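PDB 3CP7: alkaline serine protease AL20 from Nesterenkonia abyssinica, which probably hydrolyses peptide bonds in proteins, as a thermostable, secreted alkaline serine protease with a trypsin-like fold. Local coordinates for residues P7-V12 / Y128-A133; A31-V36 / V105-G110; A37-C42 / N184-Y189; Y61-S66 / P135-E140; H90-A95 / P201-G206. All coordinates share one frame; numbering follows the deposited sequence.

Interaction 1. Residues P7-V12 / Y128-A133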
# COMPACT_ATOMS: atom_id res chain seq x y z
N PRO A 7 21.48 2.12 17.28
CA PRO A 7 20.56 1.00 17.43
C PRO A 7 19.25 1.12 16.64
O PRO A 7 18.51 0.15 16.55
CB PRO A 7 20.26 0.98 18.93
CG PRO A 7 20.48 2.39 19.36
CD PRO A 7 21.63 2.88 18.55
N HIS A 8 18.99 2.30 16.08
CA HIS A 8 17.87 2.45 15.16
C HIS A 8 18.11 1.66 13.86
O HIS A 8 17.15 1.28 13.21
CB HIS A 8 17.59 3.92 14.86
CG HIS A 8 18.80 4.74 14.55
ND1 HIS A 8 19.25 4.96 13.26
CD2 HIS A 8 19.66 5.41 15.36
CE1 HIS A 8 20.32 5.73 13.29
NE2 HIS A 8 20.59 6.02 14.55
N ILE A 9 19.38 1.43 13.51
CA ILE A 9 19.70 0.62 12.33
C ILE A 9 19.70 -0.85 12.74
O ILE A 9 20.21 -1.20 13.82
CB ILE A 9 21.08 0.98 11.72
CG1 ILE A 9 21.27 2.49 11.62
CG2 ILE A 9 21.22 0.32 10.35
CD1 ILE A 9 22.65 2.92 11.12
N GLY A 10 19.17 -1.73 11.90
CA GLY A 10 19.11 -3.14 12.27
C GLY A 10 19.08 -4.07 11.08
O GLY A 10 18.99 -3.62 9.93
N LYS A 11 19.15 -5.36 11.38
CA LYS A 11 19.19 -6.41 10.37
C LYS A 11 17.77 -6.95 10.20
O LYS A 11 16.99 -6.96 11.16
CB LYS A 11 20.15 -7.52 10.81
CG LYS A 11 20.34 -8.65 9.81
CD LYS A 11 21.35 -9.64 10.34
CE LYS A 11 21.55 -10.81 9.40
NZ LYS A 11 22.39 -10.49 8.22
N VAL A 12 17.44 -7.37 8.97
CA VAL A 12 16.12 -7.93 8.66
C VAL A 12 16.29 -9.39 8.24
O VAL A 12 17.22 -9.72 7.50
CB VAL A 12 15.45 -7.12 7.52
CG1 VAL A 12 14.23 -7.84 6.99
CG2 VAL A 12 15.04 -5.73 8.01
N TYR A 128 24.22 2.72 5.31
CA TYR A 128 24.54 1.65 6.27
C TYR A 128 23.79 0.39 5.94
O TYR A 128 22.70 0.44 5.36
CB TYR A 128 24.22 2.11 7.70
CG TYR A 128 25.13 3.23 8.13
CD1 TYR A 128 24.85 4.55 7.79
CD2 TYR A 128 26.30 2.96 8.84
CE1 TYR A 128 25.71 5.58 8.14
CE2 TYR A 128 27.17 3.99 9.20
CZ TYR A 128 26.87 5.28 8.84
OH TYR A 128 27.70 6.32 9.18
N GLY A 129 24.34 -0.75 6.33
CA GLY A 129 23.61 -2.00 6.18
C GLY A 129 24.36 -3.18 6.73
O GLY A 129 25.48 -3.03 7.26
N TYR A 130 23.74 -4.35 6.60
CA TYR A 130 24.29 -5.62 7.04
C TYR A 130 24.58 -6.52 5.83
O TYR A 130 23.88 -7.51 5.61
CB TYR A 130 23.34 -6.30 8.01
CG TYR A 130 23.32 -5.65 9.37
CD1 TYR A 130 22.52 -4.53 9.63
CD2 TYR A 130 24.14 -6.13 10.39
CE1 TYR A 130 22.51 -3.92 10.87
CE2 TYR A 130 24.14 -5.52 11.65
CZ TYR A 130 23.31 -4.42 11.88
OH TYR A 130 23.30 -3.82 13.11
N PRO A 131 25.63 -6.19 5.06
CA PRO A 131 25.93 -7.02 3.89
C PRO A 131 26.27 -8.44 4.33
O PRO A 131 26.94 -8.64 5.36
CB PRO A 131 27.15 -6.32 3.27
CG PRO A 131 27.77 -5.56 4.40
CD PRO A 131 26.61 -5.10 5.24
N ALA A 132 25.81 -9.42 3.56
CA ALA A 132 25.90 -10.82 3.97
C ALA A 132 26.66 -11.72 2.99
O ALA A 132 26.95 -12.86 3.32
CB ALA A 132 24.50 -11.38 4.24
N ALA A 133 26.98 -11.20 1.81
CA ALA A 133 27.78 -11.96 0.85
C ALA A 133 29.25 -11.56 0.93
O ALA A 133 29.56 -10.41 1.25
CB ALA A 133 27.24 -11.76 -0.56
O HOH W 1 23.12 -0.94 14.20

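Interaction 2. Residues A31-V36 / V105-G110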
# COMPACT_ATOMS: atom_id res chain seq x y z
N ALA A 31 4.46 8.44 14.34
CA ALA A 31 3.38 8.53 15.33
C ALA A 31 3.13 7.18 16.02
O ALA A 31 2.92 7.12 17.24
CB ALA A 31 2.10 9.05 14.71
N ASN A 32 3.15 6.09 15.25
CA ASN A 32 2.86 4.78 15.85
C ASN A 32 4.04 4.17 16.60
O ASN A 32 3.88 3.10 17.21
CB ASN A 32 2.28 3.78 14.84
CG ASN A 32 3.23 3.45 13.70
OD1 ASN A 32 4.45 3.62 13.80
ND2 ASN A 32 2.67 2.94 12.60
N GLN A 33 5.20 4.83 16.54
CA GLN A 33 6.40 4.38 17.25
C GLN A 33 6.87 2.98 16.85
O GLN A 33 7.63 2.33 17.56
CB GLN A 33 6.19 4.47 18.77
CG GLN A 33 5.86 5.87 19.27
CD GLN A 33 7.06 6.79 19.29
OE1 GLN A 33 8.03 6.55 20.02
NE2 GLN A 33 7.01 7.85 18.50
N SER A 34 6.45 2.54 15.67
CA SER A 34 6.59 1.14 15.28
C SER A 34 7.10 0.95 13.85
O SER A 34 6.98 -0.15 13.31
CB SER A 34 5.24 0.43 15.41
OG SER A 34 4.76 0.50 16.74
N THR A 35 7.65 2.00 13.25
CA THR A 35 7.89 1.99 11.81
C THR A 35 9.37 1.96 11.46
O THR A 35 10.15 2.80 11.94
CB THR A 35 7.22 3.20 11.13
OG1 THR A 35 5.81 3.15 11.37
CG2 THR A 35 7.42 3.18 9.61
N VAL A 36 9.73 0.99 10.61
CA VAL A 36 11.07 0.96 10.00
C VAL A 36 10.98 1.18 8.49
O VAL A 36 10.06 0.70 7.82
CB VAL A 36 11.85 -0.34 10.31
CG1 VAL A 36 12.15 -0.47 11.80
CG2 VAL A 36 11.11 -1.59 9.80
N VAL A 105 8.77 -0.43 19.33
CA VAL A 105 10.20 -0.51 19.04
C VAL A 105 10.90 0.83 19.27
O VAL A 105 12.05 0.87 19.72
CB VAL A 105 10.46 -1.06 17.61
CG1 VAL A 105 10.26 0.01 16.52
CG2 VAL A 105 11.86 -1.64 17.53
N GLN A 106 10.22 1.94 18.96
CA GLN A 106 10.81 3.25 19.14
C GLN A 106 10.98 3.57 20.63
O GLN A 106 11.95 4.20 21.02
CB GLN A 106 10.01 4.34 18.40
CG GLN A 106 10.73 5.69 18.31
CD GLN A 106 10.01 6.71 17.44
OE1 GLN A 106 10.17 7.93 17.65
NE2 GLN A 106 9.27 6.25 16.45
N GLN A 107 10.02 3.13 21.44
CA GLN A 107 10.11 3.28 22.90
C GLN A 107 11.22 2.40 23.48
O GLN A 107 11.95 2.82 24.38
CB GLN A 107 8.77 2.94 23.54
CG GLN A 107 7.73 4.05 23.42
CD GLN A 107 8.05 5.24 24.30
OE1 GLN A 107 8.50 6.27 23.82
NE2 GLN A 107 7.81 5.10 25.61
N GLN A 108 11.33 1.18 22.95
CA GLN A 108 12.37 0.25 23.37
C GLN A 108 13.76 0.82 23.13
O GLN A 108 14.63 0.81 24.01
CB GLN A 108 12.22 -1.06 22.57
CG GLN A 108 13.41 -2.02 22.72
CD GLN A 108 13.49 -2.61 24.11
OE1 GLN A 108 12.47 -2.90 24.74
NE2 GLN A 108 14.71 -2.81 24.59
N VAL A 109 13.99 1.30 21.91
CA VAL A 109 15.31 1.77 21.53
C VAL A 109 15.57 3.18 22.06
O VAL A 109 16.72 3.55 22.31
CB VAL A 109 15.51 1.65 19.99
CG1 VAL A 109 16.79 2.30 19.54
CG2 VAL A 109 15.51 0.18 19.59
N GLY A 110 14.51 3.97 22.21
CA GLY A 110 14.61 5.29 22.85
C GLY A 110 14.96 6.40 21.87
O GLY A 110 15.13 7.55 22.27
O HOH W 2 6.73 -1.37 17.66
O HOH W 3 9.05 4.19 14.58

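Interaction 3. Residues A37-C42 / N184-Y189. With FMT (formic acid), chain C.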
# COMPACT_ATOMS: atom_id res chain seq x y z
N ALA A 37 11.96 1.92 7.98
CA ALA A 37 12.14 2.10 6.55
C ALA A 37 13.01 0.99 6.02
O ALA A 37 14.00 0.59 6.65
CB ALA A 37 12.80 3.43 6.27
N THR A 38 12.65 0.50 4.84
CA THR A 38 13.43 -0.53 4.18
C THR A 38 13.20 -0.44 2.67
O THR A 38 12.61 0.55 2.19
CB THR A 38 13.08 -1.94 4.76
OG1 THR A 38 14.04 -2.89 4.29
CG2 THR A 38 11.67 -2.39 4.38
N ALA A 39 13.68 -1.42 1.92
CA ALA A 39 13.44 -1.48 0.47
C ALA A 39 12.16 -2.26 0.20
O ALA A 39 11.82 -3.20 0.93
CB ALA A 39 14.61 -2.13 -0.25
N GLY A 40 11.46 -1.89 -0.87
CA GLY A 40 10.28 -2.65 -1.29
C GLY A 40 10.60 -4.12 -1.50
O GLY A 40 9.84 -4.98 -1.07
N HIS A 41 11.74 -4.42 -2.13
CA HIS A 41 12.07 -5.80 -2.43
C HIS A 41 12.44 -6.61 -1.19
O HIS A 41 12.55 -7.83 -1.28
CB HIS A 41 13.14 -5.88 -3.53
CG HIS A 41 14.55 -5.67 -3.06
ND1 HIS A 41 15.24 -4.49 -3.23
CD2 HIS A 41 15.42 -6.54 -2.48
CE1 HIS A 41 16.46 -4.63 -2.75
NE2 HIS A 41 16.60 -5.86 -2.29
N CYS A 42 12.61 -5.95 -0.05
CA CYS A 42 12.86 -6.65 1.22
C CYS A 42 11.56 -7.09 1.89
O CYS A 42 11.60 -7.80 2.90
CB CYS A 42 13.62 -5.76 2.19
SG CYS A 42 15.32 -5.37 1.67
N ASN A 184 17.13 9.70 3.92
CA ASN A 184 16.65 10.26 2.68
C ASN A 184 16.73 9.33 1.47
O ASN A 184 16.47 9.73 0.33
CB ASN A 184 17.34 11.60 2.43
CG ASN A 184 16.77 12.36 1.25
OD1 ASN A 184 15.57 12.71 1.22
ND2 ASN A 184 17.63 12.68 0.30
N SER A 185 17.08 8.07 1.72
CA SER A 185 16.92 6.99 0.74
C SER A 185 17.20 5.68 1.44
O SER A 185 17.31 5.62 2.69
CB SER A 185 17.82 7.18 -0.51
OG SER A 185 17.48 6.24 -1.51
N THR A 186 17.32 4.63 0.64
CA THR A 186 17.51 3.29 1.14
C THR A 186 18.42 2.57 0.12
O THR A 186 18.37 2.89 -1.09
CB THR A 186 16.06 2.77 1.25
OG1 THR A 186 15.55 2.70 2.60
CG2 THR A 186 15.52 1.84 0.13
N ASN A 187 19.27 1.65 0.58
CA ASN A 187 20.01 0.79 -0.35
C ASN A 187 19.04 -0.05 -1.15
O ASN A 187 18.25 -0.78 -0.56
CB ASN A 187 20.96 -0.16 0.39
CG ASN A 187 22.01 0.56 1.21
OD1 ASN A 187 22.55 1.60 0.80
ND2 ASN A 187 22.31 0.01 2.39
N SER A 188 19.10 0.02 -2.47
CA SER A 188 18.16 -0.72 -3.30
C SER A 188 18.78 -1.74 -4.27
O SER A 188 18.37 -2.90 -4.26
CB SER A 188 17.23 0.25 -4.04
OG SER A 188 16.50 -0.39 -5.07
N TYR A 189 19.75 -1.32 -5.08
CA TYR A 189 20.27 -2.22 -6.09
C TYR A 189 21.59 -1.72 -6.65
O TYR A 189 21.97 -0.58 -6.43
CB TYR A 189 19.25 -2.38 -7.24
CG TYR A 189 19.11 -1.16 -8.12
CD1 TYR A 189 18.18 -0.16 -7.83
CD2 TYR A 189 19.91 -1.01 -9.25
CE1 TYR A 189 18.05 0.97 -8.64
CE2 TYR A 189 19.81 0.11 -10.06
CZ TYR A 189 18.86 1.09 -9.76
OH TYR A 189 18.73 2.22 -10.55
C FMT C . 19.35 -7.98 -0.55
O1 FMT C . 18.38 -7.79 -1.29
O2 FMT C . 20.27 -7.16 -0.42

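Interaction 4. Residues Y61-S66 / P135-E140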
# COMPACT_ATOMS: atom_id res chain seq x y z
N TYR A 61 21.78 -5.26 15.69
CA TYR A 61 22.34 -6.60 15.48
C TYR A 61 23.87 -6.53 15.40
O TYR A 61 24.43 -5.64 14.76
CB TYR A 61 21.78 -7.18 14.18
CG TYR A 61 22.06 -8.65 13.97
CD1 TYR A 61 23.25 -9.07 13.37
CD2 TYR A 61 21.14 -9.62 14.34
CE1 TYR A 61 23.52 -10.42 13.18
CE2 TYR A 61 21.39 -10.97 14.15
CZ TYR A 61 22.59 -11.36 13.56
OH TYR A 61 22.84 -12.70 13.36
N ASP A 62 24.53 -7.48 16.07
CA ASP A 62 26.00 -7.53 16.12
C ASP A 62 26.40 -8.95 16.49
O ASP A 62 26.41 -9.30 17.67
CB ASP A 62 26.52 -6.54 17.18
CG ASP A 62 28.04 -6.52 17.27
OD1 ASP A 62 28.72 -7.31 16.59
OD2 ASP A 62 28.56 -5.69 18.05
N TYR A 63 26.70 -9.77 15.48
CA TYR A 63 26.93 -11.21 15.68
C TYR A 63 25.81 -11.83 16.53
O TYR A 63 26.06 -12.59 17.48
CB TYR A 63 28.33 -11.48 16.27
CG TYR A 63 29.42 -11.26 15.25
CD1 TYR A 63 29.95 -9.99 15.01
CD2 TYR A 63 29.92 -12.33 14.49
CE1 TYR A 63 30.94 -9.78 14.06
CE2 TYR A 63 30.91 -12.13 13.53
CZ TYR A 63 31.41 -10.86 13.31
OH TYR A 63 32.38 -10.65 12.36
N GLY A 64 24.57 -11.48 16.18
CA GLY A 64 23.39 -11.93 16.91
C GLY A 64 22.56 -10.75 17.36
O GLY A 64 22.99 -9.59 17.29
N GLU A 65 21.35 -11.03 17.84
CA GLU A 65 20.49 -9.97 18.34
C GLU A 65 21.15 -9.20 19.48
O GLU A 65 22.01 -9.73 20.19
CB GLU A 65 19.13 -10.53 18.77
CG GLU A 65 19.16 -11.43 20.00
CD GLU A 65 17.79 -12.00 20.31
OE1 GLU A 65 17.13 -11.50 21.24
OE2 GLU A 65 17.37 -12.94 19.62
N SER A 66 20.75 -7.95 19.63
CA SER A 66 21.21 -7.13 20.73
C SER A 66 20.22 -7.27 21.89
O SER A 66 19.27 -8.06 21.83
CB SER A 66 21.28 -5.66 20.30
OG SER A 66 19.97 -5.11 20.21
N PRO A 135 32.92 -10.19 0.65
CA PRO A 135 33.74 -10.47 1.84
C PRO A 135 33.07 -10.03 3.15
O PRO A 135 33.77 -9.63 4.10
CB PRO A 135 34.97 -9.62 1.58
CG PRO A 135 34.41 -8.39 0.92
CD PRO A 135 33.22 -8.85 0.10
N PHE A 136 31.74 -10.07 3.18
CA PHE A 136 31.00 -9.76 4.39
C PHE A 136 30.31 -11.02 4.90
O PHE A 136 30.17 -11.99 4.16
CB PHE A 136 30.01 -8.62 4.13
CG PHE A 136 30.67 -7.36 3.62
CD1 PHE A 136 31.40 -6.54 4.48
CD2 PHE A 136 30.58 -6.99 2.28
CE1 PHE A 136 32.00 -5.38 4.02
CE2 PHE A 136 31.18 -5.83 1.81
CZ PHE A 136 31.89 -5.02 2.68
N ASN A 137 29.91 -11.02 6.17
CA ASN A 137 29.37 -12.23 6.78
C ASN A 137 27.97 -12.05 7.35
O ASN A 137 27.43 -12.96 7.96
CB ASN A 137 30.34 -12.77 7.85
CG ASN A 137 30.55 -11.80 9.01
OD1 ASN A 137 29.80 -10.84 9.18
ND2 ASN A 137 31.59 -12.05 9.80
N GLY A 138 27.39 -10.87 7.12
CA GLY A 138 26.01 -10.61 7.54
C GLY A 138 25.88 -10.20 8.99
O GLY A 138 24.79 -9.85 9.44
N GLN A 139 26.99 -10.26 9.73
CA GLN A 139 26.96 -10.10 11.18
C GLN A 139 27.28 -8.69 11.65
O GLN A 139 27.09 -8.38 12.84
CB GLN A 139 27.93 -11.09 11.83
CG GLN A 139 27.67 -12.54 11.46
CD GLN A 139 26.21 -12.92 11.62
OE1 GLN A 139 25.66 -12.86 12.72
NE2 GLN A 139 25.57 -13.30 10.52
N GLU A 140 27.75 -7.86 10.73
CA GLU A 140 28.36 -6.57 11.05
C GLU A 140 27.64 -5.43 10.36
O GLU A 140 27.14 -5.57 9.24
CB GLU A 140 29.83 -6.55 10.61
CG GLU A 140 30.69 -7.61 11.29
CD GLU A 140 32.16 -7.50 10.94
OE1 GLU A 140 32.56 -6.51 10.29
OE2 GLU A 140 32.93 -8.39 11.34

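Interaction 5. Residues H90-A95 / P201-G206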
# COMPACT_ATOMS: atom_id res chain seq x y z
N HIS A 90 10.76 3.29 -7.22
CA HIS A 90 9.99 3.27 -5.97
C HIS A 90 10.29 2.05 -5.13
O HIS A 90 9.41 1.52 -4.45
CB HIS A 90 8.49 3.43 -6.25
CG HIS A 90 8.18 4.69 -7.00
ND1 HIS A 90 8.07 5.91 -6.37
CD2 HIS A 90 8.05 4.93 -8.33
CE1 HIS A 90 7.84 6.84 -7.28
NE2 HIS A 90 7.84 6.28 -8.47
N ASP A 91 11.55 1.61 -5.13
CA ASP A 91 11.93 0.46 -4.32
C ASP A 91 12.18 0.89 -2.88
O ASP A 91 13.31 0.79 -2.38
CB ASP A 91 13.16 -0.27 -4.88
CG ASP A 91 13.46 -1.57 -4.15
OD1 ASP A 91 14.59 -2.07 -4.25
OD2 ASP A 91 12.55 -2.09 -3.47
N TYR A 92 11.14 1.40 -2.23
CA TYR A 92 11.17 1.75 -0.81
C TYR A 92 9.88 1.22 -0.19
O TYR A 92 8.89 0.93 -0.88
CB TYR A 92 11.30 3.27 -0.59
CG TYR A 92 10.32 4.07 -1.40
CD1 TYR A 92 10.73 4.74 -2.56
CD2 TYR A 92 8.97 4.15 -1.05
CE1 TYR A 92 9.83 5.46 -3.34
CE2 TYR A 92 8.06 4.86 -1.82
CZ TYR A 92 8.50 5.52 -2.97
OH TYR A 92 7.60 6.22 -3.75
N ALA A 93 9.90 1.09 1.14
CA ALA A 93 8.78 0.51 1.86
C ALA A 93 8.96 0.75 3.33
O ALA A 93 10.02 1.18 3.78
CB ALA A 93 8.68 -0.99 1.58
N PHE A 94 7.91 0.45 4.08
CA PHE A 94 7.95 0.59 5.53
C PHE A 94 7.34 -0.65 6.13
O PHE A 94 6.37 -1.19 5.59
CB PHE A 94 7.18 1.85 5.95
CG PHE A 94 7.74 3.10 5.36
CD1 PHE A 94 8.79 3.77 5.99
CD2 PHE A 94 7.29 3.57 4.12
CE1 PHE A 94 9.35 4.90 5.43
CE2 PHE A 94 7.85 4.70 3.55
CZ PHE A 94 8.90 5.35 4.19
N ALA A 95 7.89 -1.10 7.25
CA ALA A 95 7.28 -2.19 8.00
C ALA A 95 6.87 -1.66 9.35
O ALA A 95 7.64 -1.00 10.05
CB ALA A 95 8.24 -3.37 8.14
N PRO A 201 16.48 4.85 -4.20
CA PRO A 201 15.42 5.62 -4.85
C PRO A 201 15.33 7.05 -4.35
O PRO A 201 15.67 7.34 -3.19
CB PRO A 201 14.15 4.84 -4.48
CG PRO A 201 14.50 4.22 -3.13
CD PRO A 201 15.94 3.81 -3.29
N TYR A 202 14.82 7.93 -5.20
CA TYR A 202 14.57 9.30 -4.77
C TYR A 202 13.42 9.34 -3.77
O TYR A 202 12.33 8.80 -4.03
CB TYR A 202 14.30 10.22 -5.97
CG TYR A 202 14.13 11.66 -5.56
CD1 TYR A 202 12.86 12.23 -5.49
CD2 TYR A 202 15.23 12.43 -5.21
CE1 TYR A 202 12.70 13.55 -5.09
CE2 TYR A 202 15.08 13.76 -4.81
CZ TYR A 202 13.81 14.30 -4.76
OH TYR A 202 13.65 15.61 -4.35
N PHE A 203 13.64 9.98 -2.63
CA PHE A 203 12.57 10.13 -1.65
C PHE A 203 11.77 11.40 -1.99
O PHE A 203 12.12 12.51 -1.57
CB PHE A 203 13.12 10.20 -0.22
CG PHE A 203 13.19 8.85 0.49
CD1 PHE A 203 13.25 7.63 -0.21
CD2 PHE A 203 13.24 8.82 1.88
CE1 PHE A 203 13.30 6.40 0.49
CE2 PHE A 203 13.32 7.60 2.57
CZ PHE A 203 13.35 6.40 1.88
N GLY A 204 10.72 11.21 -2.78
CA GLY A 204 9.87 12.31 -3.20
C GLY A 204 8.51 12.25 -2.56
O GLY A 204 8.36 11.73 -1.45
N SER A 205 7.49 12.74 -3.26
CA SER A 205 6.14 12.79 -2.70
C SER A 205 5.51 11.41 -2.56
O SER A 205 4.66 11.20 -1.69
CB SER A 205 5.25 13.70 -3.53
OG SER A 205 5.25 13.32 -4.89
N GLY A 206 5.91 10.46 -3.41
CA GLY A 206 5.43 9.08 -3.28
C GLY A 206 5.90 8.50 -1.96
O GLY A 206 5.10 7.97 -1.17
O HOH W 4 9.08 9.22 -3.96

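Interaction 1. Residues P7-V12 / Y128-A133
The ring of Tyr130 lies against the backbone of Gly10 and the root of Lys11, and carries most of this buried contact. Chi1 (-73°) sets CG of Tyr130 anti to the carbonyl carbon, and farther out Tyr130 CE1 comes to 3.4 Å from Gly10 C. Lys11 CB stands over one face of the Tyr130 ring, displaced toward the rim, 4.0 Å from the ring centroid and 15° off its normal, a CH-pi contact. Beyond CB the lysine runs extended and bends only at its last torsion; NZ is bonded to Gly138 O. At the far end of the ring, Tyr130 OH is hydrogen-bonded to Tyr61 O, and a water 3.1 Å from Tyr130 OH also lies 2.9 Å from Ile9 O. Ile9 turns CD1 to the other tyrosine, 3.8 Å from Tyr128 CB. A leucine in place of Tyr130 would probably leave Tyr61 O without its hydroxyl mate and Lys11 CB without an aromatic face to rest on. Gly10 pairs with Ala25 of strand 19-27 and Lys11 with Ala58 of strand 55-59, while Tyr130 directly follows strand 124-129. The contact thus joins the closed barrel to the second sheet of this chymotrypsin-like fold.

Interaction 2. Residues A31-V36 / V105-G110
Gln33 and Gln106 reach each other with differently shaped chains. Gln33 has CG anti to its carbonyl carbon and then bends at chi2 (-74°), whereas Gln106 has CG anti to its backbone N and continues extended. The two chains pass obliquely, and their terminal amides lie close with planes 39° apart, Gln33 OE1 being 3.3 Å from Gln106 CD. Like atoms come near like: the two OE1 atoms face each other as acceptors and the two NE2 atoms as donors, so neither of these pairs is a hydrogen bond. A direct bond is made by the backbone, Gln106 N to Gln33 O at 3.0 Å and 159°, the donor tilted somewhat from the carbonyl plane. It supplies an acceptor to an N-H of the first helical turn, which has none within the helix. The neighbouring Val105 N is served through a water, at 2.8 Å from Val105 N and 2.9 Å from Ser34 OG. Val105 CG1 adds an apolar touch, 4.0 Å from Ser34 CA. Behind Gln33 the turn is fixed by Asn32, whose OD1 accepts from Ser34 N in an Asx turn and also from Thr35 OG1, the latter in the carbonyl plane on a lone pair. The turn leads into strand 35-38, where Thr35 pairs with Val28 and Val36 with Ala95 of strand 93-97. Helix 105-109 lies beside this end of the barrel, with Val105 resting on Ile27 of strand 19-27 and Trp71 of strand 71-78.

Interaction 3. Residues A37-C42 / N184-Y189
Thr186 packs on Ala39 across the cleft between the two beta domains of a chymotrypsin-like protease, where the active site of this fold lies. Thr186 gives up the most surface. Its CG2 sits 3.9 Å from Ala39 CA, and its OG1 faces the carbonyl of Thr38. Ala39 CB makes an apolar touch, 4.1 Å from Thr186 CG2, and also meets the carbonyl O of Asn187. In His41, chi1 (81°) sets CG between the backbone N and the carbonyl carbon. His41 ND1 is bonded to Asp91 OD1, which also takes a bond from Ser188 OG, and the geometry with Ser169 is consistent with a Ser-His-Asp catalytic triad. A formate, probably from the crystallisation liquor, accepts from His41 NE2 and is also bonded to Ser169 OG and Gly167 N, the latter probably part of the oxyanion hole. An alanine at His41 would probably leave Asp91 OD1 with one mate fewer and the formate without its imidazole donor. The hydrogen bond from His41 NE2 to formate O1 measures 2.8 Å at 148°, near the ring plane. The ring meets the other segment through His41 CE1, within 3.0 Å of Ser188 O, as the catalytic histidine CE1 meets a backbone carbonyl in chymotrypsin.

Interaction 4. Residues Y61-S66 / P135-E140
The face of the Tyr63 ring covers Gln139 CB, which stands over its centre, 3.5 Å from the centroid of the Tyr63 ring and 10° off its normal, in a close CH-pi contact. The two side chains cross at about a right angle. Glu140 instead runs alongside Tyr63 and points the same way, bringing OE2 near the ring plane at its edge, 2.5 Å from Tyr63 OH. That short bond uses the anti lone pair of Glu140 OE2. The Asn137 side chain also crosses that of Tyr63 at about a right angle, and Asn137 ND2 donates to Tyr63 OH at 3.0 Å. Gln139 bends at chi2 (-48°), and its amide meets Tyr61 with ring and amide planes 71° apart. Gln139 OE1 accepts from Tyr61 OH at 2.9 Å, while NE2 of the same amide donates to Asn137 O. Behind the side chains, Tyr63 N bonds to Gln139 O at 3.0 Å, and Asn137 OD1 receives Gln139 N in an Asx turn. Two irregular surface loops are joined here, one between strands 55-59 and 71-78 of the barrel and one between strands 124-129 and 142-150 of the second sheet. Tyr63 OH accepts from an amide and donates to a carboxylate, a pairing that would probably favour the ionised form of Glu140 and hold the phenol against turning.

Interaction 5. Residues H90-A95 / P201-G206
Tyr92 meets segment 201-206 from CB to its hydroxyl, along one side. Tyr92 CB lies 3.9 Å from Phe203 CE1; the rings themselves form an oblique pair, their planes 78° apart. Tyr92 CD1 then touches Pro201 CG at 3.8 Å, with the proline near the ring plane at the edge. Farther out CE1 passes the carbonyl of Tyr202, and CZ approaches Gly206. The hydroxyl comes closest there, Tyr92 OH being 3.4 Å from Gly206 C; a CB on this residue would probably clash with Tyr92 OH, which is consistent with a glycine in the first turn of helix 205-214. Over the centre of one ring face stands His90 O, and the His90 side chain curls round to the tip, where His90 ND1 and Tyr92 OH share a hydrogen bond of 2.7 Å. A water hydrogen-bonded to Gly204 N, at the N-cap position of the helix, also makes a weak bond with the same hydroxyl. The contact ties the approach to strand 93-97 to the start of the C-terminal helix. Asp91, the probable acid of the catalytic triad, directly precedes Tyr92, and Asp91 O lies 3.7 Å from Pro201 CG. Tyr92 thus presents an apolar flank to Pro201 and Phe203, while its buried hydroxyl is satisfied by the imidazole of His90.

In the fold
Interactions 3 and 5 have centres only about 7 Å apart and supply two members of the probable triad: His41 of interaction 3 follows strand 35-38, and Asp91 of interaction 5 precedes the neighbouring strand 93-97. Interaction 2 uses the other end of strand 35-38, about 19 Å between centres from both. Interactions 1 and 4, about 8 Å apart between centres, touch through Tyr130 with Tyr61 and Lys11 with Gly138; the centre of interaction 4 lies about 26 Å from that of interaction 5, across the centre of the chain. Along the sequence most of the contacts cross, though 2 is nested within 1 and 4 within 3. Interactions 1, 3 and 4 join the barrel half to the second-sheet half, with the probable active site between them.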